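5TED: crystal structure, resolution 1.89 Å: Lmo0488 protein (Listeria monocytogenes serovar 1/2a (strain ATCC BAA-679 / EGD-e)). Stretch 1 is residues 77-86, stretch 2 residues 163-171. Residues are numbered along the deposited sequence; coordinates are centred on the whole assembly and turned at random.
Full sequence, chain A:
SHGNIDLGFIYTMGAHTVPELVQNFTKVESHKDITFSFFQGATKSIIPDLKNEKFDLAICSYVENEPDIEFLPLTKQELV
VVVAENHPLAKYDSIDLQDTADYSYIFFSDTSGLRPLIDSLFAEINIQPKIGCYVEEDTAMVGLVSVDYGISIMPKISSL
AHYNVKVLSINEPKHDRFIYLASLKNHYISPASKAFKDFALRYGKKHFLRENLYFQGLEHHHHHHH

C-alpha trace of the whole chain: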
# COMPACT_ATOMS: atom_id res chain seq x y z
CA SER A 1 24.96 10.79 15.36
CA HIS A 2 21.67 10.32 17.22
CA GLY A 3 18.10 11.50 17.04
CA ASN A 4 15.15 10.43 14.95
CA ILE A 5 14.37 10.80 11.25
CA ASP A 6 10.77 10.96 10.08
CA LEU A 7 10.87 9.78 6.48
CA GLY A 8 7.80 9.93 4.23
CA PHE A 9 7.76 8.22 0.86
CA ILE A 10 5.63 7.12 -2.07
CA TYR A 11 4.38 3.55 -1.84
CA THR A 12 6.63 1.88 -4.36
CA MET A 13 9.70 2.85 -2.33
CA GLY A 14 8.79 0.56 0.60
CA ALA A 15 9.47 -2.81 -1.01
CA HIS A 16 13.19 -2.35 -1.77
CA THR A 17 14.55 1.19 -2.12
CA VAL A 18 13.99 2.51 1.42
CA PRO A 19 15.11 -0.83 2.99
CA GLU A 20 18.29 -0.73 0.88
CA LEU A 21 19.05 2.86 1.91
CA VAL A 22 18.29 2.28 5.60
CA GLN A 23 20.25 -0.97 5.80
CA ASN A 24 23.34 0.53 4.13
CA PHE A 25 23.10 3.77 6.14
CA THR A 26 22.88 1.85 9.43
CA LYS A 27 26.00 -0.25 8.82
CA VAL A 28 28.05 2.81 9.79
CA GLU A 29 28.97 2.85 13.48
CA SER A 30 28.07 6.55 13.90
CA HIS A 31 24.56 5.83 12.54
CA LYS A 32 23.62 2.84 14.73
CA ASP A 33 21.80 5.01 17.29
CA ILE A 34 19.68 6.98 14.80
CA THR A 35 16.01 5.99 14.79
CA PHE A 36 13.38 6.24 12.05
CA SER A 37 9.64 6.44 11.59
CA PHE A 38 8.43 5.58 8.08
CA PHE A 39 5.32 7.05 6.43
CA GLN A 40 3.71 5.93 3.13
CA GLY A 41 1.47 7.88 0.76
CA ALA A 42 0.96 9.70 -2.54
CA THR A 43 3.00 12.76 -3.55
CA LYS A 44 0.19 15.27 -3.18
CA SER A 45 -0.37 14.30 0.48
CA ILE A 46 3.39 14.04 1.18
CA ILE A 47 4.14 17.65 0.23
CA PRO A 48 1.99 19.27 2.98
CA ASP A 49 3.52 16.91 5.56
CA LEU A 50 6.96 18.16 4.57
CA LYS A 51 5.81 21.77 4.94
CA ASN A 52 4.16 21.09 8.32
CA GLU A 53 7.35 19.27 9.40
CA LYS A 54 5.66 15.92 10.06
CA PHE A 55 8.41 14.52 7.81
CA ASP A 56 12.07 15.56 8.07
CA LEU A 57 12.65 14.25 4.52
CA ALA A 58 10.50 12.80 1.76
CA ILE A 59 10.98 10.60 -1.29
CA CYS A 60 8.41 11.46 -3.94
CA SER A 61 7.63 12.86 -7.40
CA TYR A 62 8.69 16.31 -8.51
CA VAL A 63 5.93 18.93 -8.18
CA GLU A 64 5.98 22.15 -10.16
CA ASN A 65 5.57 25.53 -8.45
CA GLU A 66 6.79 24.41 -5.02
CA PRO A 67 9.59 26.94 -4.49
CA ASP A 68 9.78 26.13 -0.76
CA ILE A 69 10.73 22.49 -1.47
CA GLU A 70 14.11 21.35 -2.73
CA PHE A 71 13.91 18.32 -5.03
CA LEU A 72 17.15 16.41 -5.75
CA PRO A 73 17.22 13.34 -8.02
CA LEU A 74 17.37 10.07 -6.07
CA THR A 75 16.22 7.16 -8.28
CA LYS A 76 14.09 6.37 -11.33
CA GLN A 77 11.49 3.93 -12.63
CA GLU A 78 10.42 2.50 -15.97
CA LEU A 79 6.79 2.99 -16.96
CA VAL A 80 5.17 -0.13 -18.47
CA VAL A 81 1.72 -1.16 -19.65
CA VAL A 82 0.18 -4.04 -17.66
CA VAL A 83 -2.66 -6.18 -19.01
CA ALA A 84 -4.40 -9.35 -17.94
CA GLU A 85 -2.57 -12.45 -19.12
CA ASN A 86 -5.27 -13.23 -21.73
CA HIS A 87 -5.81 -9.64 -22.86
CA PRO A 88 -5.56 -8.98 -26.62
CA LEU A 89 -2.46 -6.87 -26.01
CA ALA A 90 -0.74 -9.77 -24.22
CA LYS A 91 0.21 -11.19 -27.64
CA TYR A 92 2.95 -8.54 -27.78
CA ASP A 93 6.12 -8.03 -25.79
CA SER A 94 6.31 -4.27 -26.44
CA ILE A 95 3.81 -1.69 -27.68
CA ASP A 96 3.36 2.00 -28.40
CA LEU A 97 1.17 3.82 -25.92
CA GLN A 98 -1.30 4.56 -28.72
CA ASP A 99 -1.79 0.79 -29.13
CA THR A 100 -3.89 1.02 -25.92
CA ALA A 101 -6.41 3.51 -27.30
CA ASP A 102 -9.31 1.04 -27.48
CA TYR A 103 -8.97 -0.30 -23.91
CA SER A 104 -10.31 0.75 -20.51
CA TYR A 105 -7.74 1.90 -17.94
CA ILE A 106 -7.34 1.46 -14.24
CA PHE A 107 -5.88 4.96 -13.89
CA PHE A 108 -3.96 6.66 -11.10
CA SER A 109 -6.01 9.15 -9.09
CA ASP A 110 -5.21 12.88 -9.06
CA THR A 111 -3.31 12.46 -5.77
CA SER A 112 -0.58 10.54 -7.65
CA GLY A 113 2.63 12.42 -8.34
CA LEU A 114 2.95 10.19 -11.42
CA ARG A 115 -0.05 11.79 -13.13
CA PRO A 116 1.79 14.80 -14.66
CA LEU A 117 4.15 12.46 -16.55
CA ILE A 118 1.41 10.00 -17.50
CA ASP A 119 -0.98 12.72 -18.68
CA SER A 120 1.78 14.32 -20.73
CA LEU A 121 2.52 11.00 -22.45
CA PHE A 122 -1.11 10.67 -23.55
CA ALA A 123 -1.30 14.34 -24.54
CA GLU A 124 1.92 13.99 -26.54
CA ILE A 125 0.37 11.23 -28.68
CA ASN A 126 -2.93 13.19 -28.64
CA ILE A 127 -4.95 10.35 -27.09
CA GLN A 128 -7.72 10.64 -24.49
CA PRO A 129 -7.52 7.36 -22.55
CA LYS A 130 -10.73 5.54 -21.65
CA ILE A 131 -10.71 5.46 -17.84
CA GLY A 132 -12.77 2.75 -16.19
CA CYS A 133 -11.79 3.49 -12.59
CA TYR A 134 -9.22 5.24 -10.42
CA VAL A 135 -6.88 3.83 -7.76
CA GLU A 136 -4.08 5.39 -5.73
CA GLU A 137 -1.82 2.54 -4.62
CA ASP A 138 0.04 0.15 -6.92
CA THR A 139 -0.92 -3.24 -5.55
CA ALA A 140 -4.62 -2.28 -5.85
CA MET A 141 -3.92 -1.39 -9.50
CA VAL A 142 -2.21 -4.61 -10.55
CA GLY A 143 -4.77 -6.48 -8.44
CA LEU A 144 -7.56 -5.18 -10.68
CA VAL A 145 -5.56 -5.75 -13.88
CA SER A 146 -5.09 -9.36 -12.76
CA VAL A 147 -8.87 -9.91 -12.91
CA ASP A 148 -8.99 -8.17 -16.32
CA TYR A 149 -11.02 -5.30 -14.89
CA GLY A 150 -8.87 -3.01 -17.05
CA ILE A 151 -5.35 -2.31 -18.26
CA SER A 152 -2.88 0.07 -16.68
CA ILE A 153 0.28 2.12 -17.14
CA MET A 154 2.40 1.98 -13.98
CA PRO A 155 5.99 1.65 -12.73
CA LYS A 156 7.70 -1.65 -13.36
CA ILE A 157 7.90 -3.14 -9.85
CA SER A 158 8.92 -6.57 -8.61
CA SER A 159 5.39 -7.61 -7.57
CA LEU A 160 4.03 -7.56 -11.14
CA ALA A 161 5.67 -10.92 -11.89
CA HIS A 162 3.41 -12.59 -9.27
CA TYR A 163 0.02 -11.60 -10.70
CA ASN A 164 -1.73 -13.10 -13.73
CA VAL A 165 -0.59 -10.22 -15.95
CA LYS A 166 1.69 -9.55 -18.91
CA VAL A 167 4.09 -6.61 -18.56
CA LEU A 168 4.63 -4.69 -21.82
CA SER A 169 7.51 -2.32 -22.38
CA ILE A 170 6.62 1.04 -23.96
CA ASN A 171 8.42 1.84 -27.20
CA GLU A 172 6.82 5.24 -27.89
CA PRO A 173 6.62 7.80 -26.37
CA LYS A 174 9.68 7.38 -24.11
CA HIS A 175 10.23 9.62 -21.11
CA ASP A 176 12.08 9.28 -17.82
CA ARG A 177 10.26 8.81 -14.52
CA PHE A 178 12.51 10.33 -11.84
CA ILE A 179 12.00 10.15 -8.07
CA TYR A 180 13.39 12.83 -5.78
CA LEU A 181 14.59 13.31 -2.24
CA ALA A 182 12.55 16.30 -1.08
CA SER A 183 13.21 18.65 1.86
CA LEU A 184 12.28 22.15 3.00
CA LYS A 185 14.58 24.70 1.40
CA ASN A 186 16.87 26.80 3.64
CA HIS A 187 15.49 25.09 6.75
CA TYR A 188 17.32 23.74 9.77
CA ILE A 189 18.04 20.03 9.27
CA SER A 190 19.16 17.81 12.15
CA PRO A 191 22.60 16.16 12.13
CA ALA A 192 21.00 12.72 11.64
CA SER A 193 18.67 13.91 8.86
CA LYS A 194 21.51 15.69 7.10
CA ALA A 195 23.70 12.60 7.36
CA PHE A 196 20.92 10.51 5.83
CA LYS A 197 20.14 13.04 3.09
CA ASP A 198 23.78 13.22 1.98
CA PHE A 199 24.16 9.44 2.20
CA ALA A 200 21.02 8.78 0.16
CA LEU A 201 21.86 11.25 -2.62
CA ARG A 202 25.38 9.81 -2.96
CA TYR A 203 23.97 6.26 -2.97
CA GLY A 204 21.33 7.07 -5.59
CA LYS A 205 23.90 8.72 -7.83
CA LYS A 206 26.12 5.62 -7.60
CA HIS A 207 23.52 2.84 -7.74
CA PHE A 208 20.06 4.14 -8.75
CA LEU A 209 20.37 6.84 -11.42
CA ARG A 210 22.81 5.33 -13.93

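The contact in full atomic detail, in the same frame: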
# COMPACT_ATOMS: atom_id res chain seq x y z
N GLN A 77 12.26 5.13 -12.32
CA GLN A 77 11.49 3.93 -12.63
C GLN A 77 11.19 3.89 -14.12
O GLN A 77 11.25 4.91 -14.81
CB GLN A 77 10.18 3.88 -11.83
CG GLN A 77 10.40 3.77 -10.35
CD GLN A 77 9.12 3.87 -9.56
OE1 GLN A 77 8.23 4.65 -9.90
NE2 GLN A 77 9.03 3.09 -8.50
N GLU A 78 10.85 2.70 -14.59
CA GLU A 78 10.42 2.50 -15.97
C GLU A 78 8.90 2.34 -15.98
O GLU A 78 8.36 1.48 -15.29
CB GLU A 78 11.09 1.26 -16.56
CG GLU A 78 10.64 0.91 -17.97
CD GLU A 78 11.04 -0.51 -18.39
OE1 GLU A 78 11.74 -1.20 -17.61
OE2 GLU A 78 10.65 -0.93 -19.51
N LEU A 79 8.22 3.17 -16.77
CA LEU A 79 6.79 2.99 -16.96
C LEU A 79 6.53 1.86 -17.96
O LEU A 79 7.19 1.77 -18.99
CB LEU A 79 6.16 4.29 -17.46
CG LEU A 79 6.06 5.38 -16.39
CD1 LEU A 79 5.25 6.55 -16.94
CD2 LEU A 79 5.47 4.80 -15.11
N VAL A 80 5.57 0.99 -17.63
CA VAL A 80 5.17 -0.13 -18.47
C VAL A 80 3.66 -0.14 -18.58
O VAL A 80 2.95 0.49 -17.79
CB VAL A 80 5.66 -1.49 -17.92
CG1 VAL A 80 7.16 -1.62 -18.07
CG2 VAL A 80 5.23 -1.67 -16.44
N VAL A 81 3.15 -0.89 -19.56
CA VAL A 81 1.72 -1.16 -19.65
C VAL A 81 1.49 -2.59 -19.17
O VAL A 81 2.22 -3.52 -19.56
CB VAL A 81 1.20 -0.94 -21.09
CG1 VAL A 81 -0.20 -1.50 -21.24
CG2 VAL A 81 1.21 0.55 -21.43
N VAL A 82 0.49 -2.76 -18.30
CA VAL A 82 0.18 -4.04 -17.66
C VAL A 82 -1.24 -4.45 -18.05
O VAL A 82 -2.17 -3.65 -17.95
CB VAL A 82 0.34 -3.96 -16.13
CG1 VAL A 82 0.22 -5.32 -15.51
CG2 VAL A 82 1.68 -3.31 -15.77
N VAL A 83 -1.39 -5.69 -18.50
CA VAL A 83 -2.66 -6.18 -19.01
C VAL A 83 -2.87 -7.58 -18.46
O VAL A 83 -1.91 -8.26 -18.09
CB VAL A 83 -2.69 -6.19 -20.57
CG1 VAL A 83 -2.36 -4.80 -21.11
CG2 VAL A 83 -1.72 -7.22 -21.14
N ALA A 84 -4.13 -7.99 -18.38
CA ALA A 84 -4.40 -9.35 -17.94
C ALA A 84 -3.72 -10.34 -18.88
O ALA A 84 -3.48 -10.04 -20.06
CB ALA A 84 -5.90 -9.62 -17.87
N GLU A 85 -3.40 -11.52 -18.37
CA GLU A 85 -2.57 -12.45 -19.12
C GLU A 85 -3.26 -12.97 -20.38
O GLU A 85 -2.57 -13.47 -21.28
CB GLU A 85 -2.12 -13.58 -18.19
CG GLU A 85 -3.20 -14.53 -17.73
CD GLU A 85 -2.67 -15.58 -16.76
OE1 GLU A 85 -3.50 -16.30 -16.17
OE2 GLU A 85 -1.44 -15.67 -16.56
N ASN A 86 -4.57 -12.81 -20.51
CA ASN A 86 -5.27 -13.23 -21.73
C ASN A 86 -5.84 -12.04 -22.49
O ASN A 86 -6.69 -12.21 -23.37
CB ASN A 86 -6.37 -14.23 -21.39
CG ASN A 86 -5.82 -15.53 -20.86
OD1 ASN A 86 -4.80 -16.02 -21.34
ND2 ASN A 86 -6.48 -16.08 -19.84
N TYR A 163 1.43 -11.66 -10.35
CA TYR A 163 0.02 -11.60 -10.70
C TYR A 163 -0.16 -12.17 -12.10
O TYR A 163 0.80 -12.33 -12.86
CB TYR A 163 -0.51 -10.16 -10.63
CG TYR A 163 -0.54 -9.59 -9.23
CD1 TYR A 163 0.62 -9.14 -8.62
CD2 TYR A 163 -1.73 -9.47 -8.54
CE1 TYR A 163 0.61 -8.61 -7.35
CE2 TYR A 163 -1.76 -8.92 -7.24
CZ TYR A 163 -0.57 -8.50 -6.66
OH TYR A 163 -0.55 -7.95 -5.39
N ASN A 164 -1.41 -12.50 -12.43
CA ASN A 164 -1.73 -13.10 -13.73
C ASN A 164 -1.82 -11.99 -14.79
O ASN A 164 -2.88 -11.72 -15.36
CB ASN A 164 -3.03 -13.87 -13.65
CG ASN A 164 -3.02 -14.90 -12.56
OD1 ASN A 164 -2.03 -15.59 -12.37
ND2 ASN A 164 -4.14 -15.03 -11.85
N VAL A 165 -0.66 -11.37 -15.05
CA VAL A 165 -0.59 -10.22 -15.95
C VAL A 165 0.64 -10.34 -16.84
O VAL A 165 1.62 -11.01 -16.51
CB VAL A 165 -0.53 -8.87 -15.18
CG1 VAL A 165 -1.79 -8.66 -14.33
CG2 VAL A 165 0.72 -8.80 -14.31
N LYS A 166 0.57 -9.70 -18.00
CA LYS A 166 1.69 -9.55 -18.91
C LYS A 166 2.18 -8.12 -18.83
O LYS A 166 1.38 -7.19 -18.93
CB LYS A 166 1.25 -9.88 -20.35
CG LYS A 166 2.28 -9.57 -21.43
CD LYS A 166 3.48 -10.49 -21.35
CE LYS A 166 4.37 -10.36 -22.59
NZ LYS A 166 3.79 -11.03 -23.80
N VAL A 167 3.49 -7.94 -18.66
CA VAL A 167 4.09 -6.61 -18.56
C VAL A 167 4.67 -6.25 -19.92
O VAL A 167 5.50 -6.99 -20.46
CB VAL A 167 5.16 -6.55 -17.45
CG1 VAL A 167 5.82 -5.17 -17.40
CG2 VAL A 167 4.56 -6.89 -16.08
N LEU A 168 4.24 -5.12 -20.48
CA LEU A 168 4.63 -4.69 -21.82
C LEU A 168 5.51 -3.46 -21.71
O LEU A 168 5.11 -2.46 -21.10
CB LEU A 168 3.42 -4.36 -22.69
CG LEU A 168 2.39 -5.48 -22.76
CD1 LEU A 168 1.07 -4.98 -23.31
CD2 LEU A 168 2.95 -6.63 -23.60
N SER A 169 6.68 -3.51 -22.34
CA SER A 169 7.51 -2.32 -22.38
C SER A 169 6.92 -1.34 -23.39
O SER A 169 6.24 -1.73 -24.35
CB SER A 169 8.97 -2.68 -22.71
OG SER A 169 9.10 -3.08 -24.06
N ILE A 170 7.18 -0.05 -23.16
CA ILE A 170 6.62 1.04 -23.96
C ILE A 170 7.70 1.53 -24.92
O ILE A 170 8.70 2.12 -24.50
CB ILE A 170 6.11 2.18 -23.07
CG1 ILE A 170 4.96 1.72 -22.15
CG2 ILE A 170 5.71 3.37 -23.92
CD1 ILE A 170 4.55 2.74 -21.11
N ASN A 171 7.47 1.33 -26.21
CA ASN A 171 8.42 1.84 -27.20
C ASN A 171 8.28 3.35 -27.35
O ASN A 171 9.23 4.09 -27.09
CB ASN A 171 8.21 1.13 -28.54
CG ASN A 171 8.45 -0.37 -28.44
OD1 ASN A 171 9.38 -0.82 -27.76
ND2 ASN A 171 7.64 -1.15 -29.14
O HOH W 1 8.88 0.43 -20.83

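A strand ending at Ala 84 runs antiparallel to strand 165-170. Their axes come within 4.6 Å, and their N-to-C directions differ by 157°. Val 81 pairs with Leu 168 through two hydrogen bonds: Val 81 N to Leu 168 O is 2.9 Å, and Leu 168 N to Val 81 O is 2.7 Å. Val 83 and Lys 166 repeat the pattern, with Val 83 N to Lys 166 O at 3.2 Å and Lys 166 N to Val 83 O at 2.9 Å. Between them lies the non-hydrogen-bonded pair Val 82 and Val 167. Past the strand end, Glu 85 N donates to Asn 164 O at 3.1 Å, with a more bent angle of 135°.

At the other end a water replaces direct bonding. It accepts from Ile 170 N at 2.9 Å and donates to Leu 79 O at 2.8 Å and to Glu 78 OE2 at 2.6 Å.

The side chains alternate between the two faces of the sheet. Val 81, Val 83, Lys 166 and Leu 168 share one face. Leu 168 CD1 lies 4.2 Å from Val 81 CG1 and 4.1 Å from Val 83 CG1, so one leucine methyl touches both valines. Ile 170 extends this apolar patch, with its CG1 4.0 Å from Val 81 CG2. The Lys 166 side chain starts on this face, but its end leads away and NZ bonds elsewhere in the structure.

Val 80, Val 82 and Val 167 point to the other face. Val 80 CG2 meets Val 167 CG1 at 3.7 Å, and Val 82 CG1 meets Val 165 CB at 3.6 Å. Branched valines suit the extended backbone and pack closely here. The contact buries 665 Å² in total. Polar, exposed Glu 85 and Asn 164 lie at one end.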